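Local coordinates for putative transcriptional regulator TRANSCRIPTION REGULATOR protein (PDB 5NLA) that activates transcription as an AraC-like regulator that binds c-di-GMP to regulate extracellular polysaccharide production and probably contacts DNA through a helix-turn-helix domain, at residues 91-95 against 96-100; 373-376 against 377-380. All coordinates share one frame; numbering follows the deposited sequence.

In the fold
Following the chain from the N terminus, interaction 1 comes first. It closes the tight hairpin between strands 88-94 and 97-104, two neighbours in the larger antiparallel sheet. Interaction 2 comes close to the end of the modelled chain, beyond a long unmodelled region. It closes a single helical turn, 373-376, onto the residues that follow it. The two contacts lie in series and neither nests in nor crosses the other. Interactions 1 and 2 nevertheless meet in space, with their centres about 9 Å apart. W376 packs on the hairpin at G91 and L98, so the C-terminal piece is held against the sheet formed by the N-terminal part of the chain.

Interaction 1 of 2, residues 91-95 against 96-100; sequences GWHLG and DLLIV
W92 and I99 face each other as an antiparallel hydrogen-bonded pair. W92 N donates to I99 O at 2.8 Å, with an almost straight N-H...O angle of 173°. I99 N returns a bond to W92 O at 2.9 Å. Nearer the turn, L94 N donates to L97 O at 2.9 Å. Each donor lies nearly on the line of the carbonyl it meets. G91 adds a softer contact from the flanking non-hydrogen-bonded pair, its CA lying 3.4 Å from I99 O.

H93 and L98 form the other non-hydrogen-bonded pair, and their side chains run side by side. L98 CD1 sits over one face of the imidazole in a CH-pi contact, displaced toward the rim, 3.5 Å from H93 CD2. L98 has CG anti to its backbone N (chi1 -175°), which brings CD1 back across to H93.

The other face of the hairpin carries W92, L94, L97 and I99. Here L94 CD1 reaches diagonally to I99 CG1 at 4.1 Å. The edge of the indole, at CD1, lies near I99 O. The indole NE1 is hydrogen-bonded to Q101 OE1, and R48 makes a cation-pi contact with the ring. L94 and L97 pack on helix 220-234, while I99 packs on strand 166-173.

At the turn, G95 has a positive phi of 60°, a value that suits glycine. D96 OD1 accepts a weak bond from L97 N at 3.1 Å. The result is a beta hairpin with a two-residue loop, a type II' turn from L94 to L97, joining adjacent strands of the antiparallel sheet.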
loop_
_atom_site.group_PDB
_atom_site.type_symbol
_atom_site.label_atom_id
_atom_site.label_comp_id
_atom_site.label_asym_id
_atom_site.label_seq_id
_atom_site.Cartn_x
_atom_site.Cartn_y
_atom_site.Cartn_z
ATOM N N GLY A 91 -3.413 10.714 8.017
ATOM C CA GLY A 91 -2.117 10.241 7.508
ATOM C C GLY A 91 -0.898 10.726 8.278
ATOM O O GLY A 91 -0.715 11.932 8.456
ATOM N N TRP A 92 -0.067 9.782 8.731
ATOM C CA TRP A 92 1.217 10.070 9.381
ATOM C C TRP A 92 2.338 9.478 8.529
ATOM O O TRP A 92 2.250 8.317 8.129
ATOM C CB TRP A 92 1.284 9.447 10.780
ATOM C CG TRP A 92 0.064 9.652 11.625
ATOM C CD1 TRP A 92 -1.131 8.994 11.520
ATOM C CD2 TRP A 92 -0.073 10.556 12.719
ATOM N NE1 TRP A 92 -2.009 9.445 12.479
ATOM C CE2 TRP A 92 -1.391 10.411 13.221
ATOM C CE3 TRP A 92 0.781 11.498 13.313
ATOM C CZ2 TRP A 92 -1.869 11.159 14.299
ATOM C CZ3 TRP A 92 0.301 12.252 14.387
ATOM C CH2 TRP A 92 -1.013 12.073 14.868
ATOM N N HIS A 93 3.377 10.277 8.265
ATOM C CA HIS A 93 4.569 9.838 7.542
ATOM C C HIS A 93 5.648 9.487 8.544
ATOM O O HIS A 93 6.149 10.368 9.235
ATOM C CB HIS A 93 5.092 10.958 6.633
ATOM C CG HIS A 93 4.114 11.398 5.586
ATOM N ND1 HIS A 93 3.171 12.379 5.813
ATOM C CD2 HIS A 93 3.932 10.991 4.308
ATOM C CE1 HIS A 93 2.448 12.556 4.721
ATOM N NE2 HIS A 93 2.892 11.729 3.792
ATOM N N LEU A 94 5.955 8.215 8.674
ATOM C CA LEU A 94 7.059 7.835 9.503
ATOM C C LEU A 94 8.082 7.671 8.432
ATOM O O LEU A 94 8.304 6.577 7.966
ATOM C CB LEU A 94 6.808 6.497 10.138
ATOM C CG LEU A 94 5.932 6.538 11.366
ATOM C CD1 LEU A 94 5.924 5.159 11.983
ATOM C CD2 LEU A 94 6.536 7.532 12.326
ATOM N N GLY A 95 8.743 8.744 8.057
ATOM C CA GLY A 95 9.676 8.653 6.966
ATOM C C GLY A 95 8.933 8.194 5.729
ATOM O O GLY A 95 7.947 8.781 5.331
ATOM N N ASP A 96 9.471 7.179 5.081
ATOM C CA ASP A 96 8.891 6.575 3.888
ATOM C C ASP A 96 7.577 5.812 4.078
ATOM O O ASP A 96 6.673 5.908 3.264
ATOM C CB ASP A 96 9.938 5.682 3.241
ATOM C CG ASP A 96 10.972 5.195 4.228
ATOM O OD1 ASP A 96 10.594 4.922 5.383
ATOM O OD2 ASP A 96 12.155 5.112 3.854
ATOM N N LEU A 97 7.512 5.044 5.154
ATOM C CA LEU A 97 6.352 4.243 5.551
ATOM C C LEU A 97 5.192 5.143 6.016
ATOM O O LEU A 97 5.366 5.952 6.932
ATOM C CB LEU A 97 6.780 3.272 6.665
ATOM C CG LEU A 97 5.772 2.319 7.312
ATOM C CD1 LEU A 97 6.481 1.167 8.013
ATOM C CD2 LEU A 97 4.866 3.045 8.292
ATOM N N LEU A 98 4.026 4.990 5.381
ATOM C CA LEU A 98 2.836 5.797 5.670
ATOM C C LEU A 98 1.826 5.023 6.532
ATOM O O LEU A 98 1.374 3.930 6.156
ATOM C CB LEU A 98 2.160 6.245 4.363
ATOM C CG LEU A 98 0.956 7.197 4.504
ATOM C CD1 LEU A 98 1.389 8.608 4.841
ATOM C CD2 LEU A 98 0.098 7.233 3.254
ATOM N N ILE A 99 1.475 5.611 7.676
ATOM C CA ILE A 99 0.398 5.111 8.534
ATOM C C ILE A 99 -0.868 5.889 8.185
ATOM O O ILE A 99 -0.849 7.125 8.187
ATOM C CB ILE A 99 0.666 5.355 10.039
ATOM C CG1 ILE A 99 2.091 4.945 10.442
ATOM C CG2 ILE A 99 -0.384 4.640 10.893
ATOM C CD1 ILE A 99 2.363 3.471 10.313
ATOM N N VAL A 100 -1.958 5.179 7.907
ATOM C CA VAL A 100 -3.253 5.820 7.656
ATOM C C VAL A 100 -4.334 5.262 8.576
ATOM O O VAL A 100 -4.578 4.061 8.590
ATOM C CB VAL A 100 -3.676 5.666 6.186
ATOM C CG1 VAL A 100 -5.112 6.144 5.969
ATOM C CG2 VAL A 100 -2.701 6.424 5.293
#

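Interaction 2 of 2, residues 373-376 against 377-380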
loop_
_atom_site.group_PDB
_atom_site.type_symbol
_atom_site.label_atom_id
_atom_site.label_comp_id
_atom_site.label_asym_id
_atom_site.label_seq_id
_atom_site.Cartn_x
_atom_site.Cartn_y
_atom_site.Cartn_z
ATOM N N ILE A 373 -4.934 10.550 -1.831
ATOM C CA ILE A 373 -4.072 9.589 -1.148
ATOM C C ILE A 373 -2.800 9.273 -1.962
ATOM O O ILE A 373 -1.767 8.916 -1.387
ATOM C CB ILE A 373 -4.850 8.303 -0.755
ATOM C CG1 ILE A 373 -4.082 7.521 0.306
ATOM C CG2 ILE A 373 -5.170 7.418 -1.954
ATOM C CD1 ILE A 373 -4.879 6.383 0.900
ATOM N N GLY A 374 -2.881 9.424 -3.286
ATOM C CA GLY A 374 -1.721 9.290 -4.168
ATOM C C GLY A 374 -0.598 10.243 -3.807
ATOM O O GLY A 374 0.572 9.881 -3.871
ATOM N N ASP A 375 -0.981 11.446 -3.394
ATOM C CA ASP A 375 -0.058 12.460 -2.910
ATOM C C ASP A 375 0.575 12.105 -1.556
ATOM O O ASP A 375 1.705 12.508 -1.272
ATOM C CB ASP A 375 -0.780 13.811 -2.836
ATOM C CG ASP A 375 -1.244 14.300 -4.212
ATOM O OD1 ASP A 375 -0.384 14.459 -5.120
ATOM O OD2 ASP A 375 -2.461 14.518 -4.392
ATOM N N TRP A 376 -0.162 11.376 -0.719
ATOM C CA TRP A 376 0.357 10.869 0.556
ATOM C C TRP A 376 1.335 9.726 0.337
ATOM O O TRP A 376 2.234 9.504 1.155
ATOM C CB TRP A 376 -0.785 10.381 1.459
ATOM C CG TRP A 376 -1.686 11.456 2.007
ATOM C CD1 TRP A 376 -1.722 12.773 1.646
ATOM C CD2 TRP A 376 -2.711 11.284 2.993
ATOM N NE1 TRP A 376 -2.690 13.434 2.360
ATOM C CE2 TRP A 376 -3.314 12.545 3.194
ATOM C CE3 TRP A 376 -3.171 10.187 3.737
ATOM C CZ2 TRP A 376 -4.363 12.744 4.114
ATOM C CZ3 TRP A 376 -4.210 10.385 4.654
ATOM C CH2 TRP A 376 -4.794 11.654 4.828
ATOM N N LEU A 377 1.146 8.997 -0.761
ATOM C CA LEU A 377 1.998 7.863 -1.104
ATOM C C LEU A 377 3.285 8.230 -1.881
ATOM O O LEU A 377 4.004 7.330 -2.293
ATOM C CB LEU A 377 1.168 6.805 -1.849
ATOM C CG LEU A 377 0.067 6.151 -0.996
ATOM C CD1 LEU A 377 -1.001 5.495 -1.851
ATOM C CD2 LEU A 377 0.648 5.119 -0.039
ATOM N N LYS A 378 3.584 9.525 -2.053
ATOM C CA LYS A 378 4.838 9.983 -2.687
ATOM C C LYS A 378 6.028 10.018 -1.708
ATOM O O LYS A 378 7.147 9.621 -2.068
ATOM C CB LYS A 378 4.667 11.370 -3.329
ATOM C CG LYS A 378 3.988 11.390 -4.694
ATOM C CD LYS A 378 4.134 12.768 -5.352
ATOM C CE LYS A 378 3.286 12.916 -6.613
ATOM N NZ LYS A 378 3.578 14.159 -7.391
ATOM N N SER A 379 5.796 10.535 -0.501
ATOM C CA SER A 379 6.795 10.552 0.598
ATOM C C SER A 379 8.091 11.379 0.374
ATOM O O SER A 379 9.054 11.216 1.130
ATOM C CB SER A 379 7.151 9.110 1.027
ATOM O OG SER A 379 8.133 8.513 0.187
ATOM N N VAL A 380 8.109 12.272 -0.622
ATOM C CA VAL A 380 9.297 13.106 -0.906
ATOM C C VAL A 380 9.476 14.207 0.146
ATOM O O VAL A 380 10.283 14.076 1.066
ATOM C CB VAL A 380 9.269 13.748 -2.324
ATOM C CG1 VAL A 380 9.128 12.677 -3.402
ATOM C CG2 VAL A 380 8.176 14.813 -2.448
#
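L377 lays its side chain over the backbone carbonyl of I373, one helical turn back. Its CG is 3.3 Å from I373 O, and CB and CD1 are also close to that oxygen. L377 CG stands beside its own backbone N and anti to the carbonyl carbon (chi1 -66°), which keeps the branch next to the I373 carbonyl. Apolar packing between the two side chains is looser, with L377 CD1 4.3 Å from I373 CG1. Beyond the turn, L377 also packs on L98, I121 and H123. An alanine in place of L377 would be likely to open a gap among these residues and to take from I373 CG1 one of its apolar neighbours.

The backbone is joined at the same point. L377 N donates to I373 O at 3.0 Å, a bent bond with the donor tilted 19° from the carbonyl plane. A second, weak bond runs from L377 N to G374 O at 3.3 Å. One N-H is therefore shared between two carbonyls.

Charged groups lie on the exposed side. The extended chain of K378 starts beside the backbone, with CG 3.8 Å from G374 O. Its NZ stays 4.6 Å from D375 OD1, too far for a salt bridge. D375 OD2 instead accepts a bond from T372 N. After the turn, S379 OG donates to K378 O at 2.7 Å.

W376 CB lies against L377 N, while its side chain packs on F49, T51, L98 and V100. The arrangement is a short, weakly bonded helical turn, with i to i-4 and i to i-3 bonds meeting at one N-H, packed beside the antiparallel sheet.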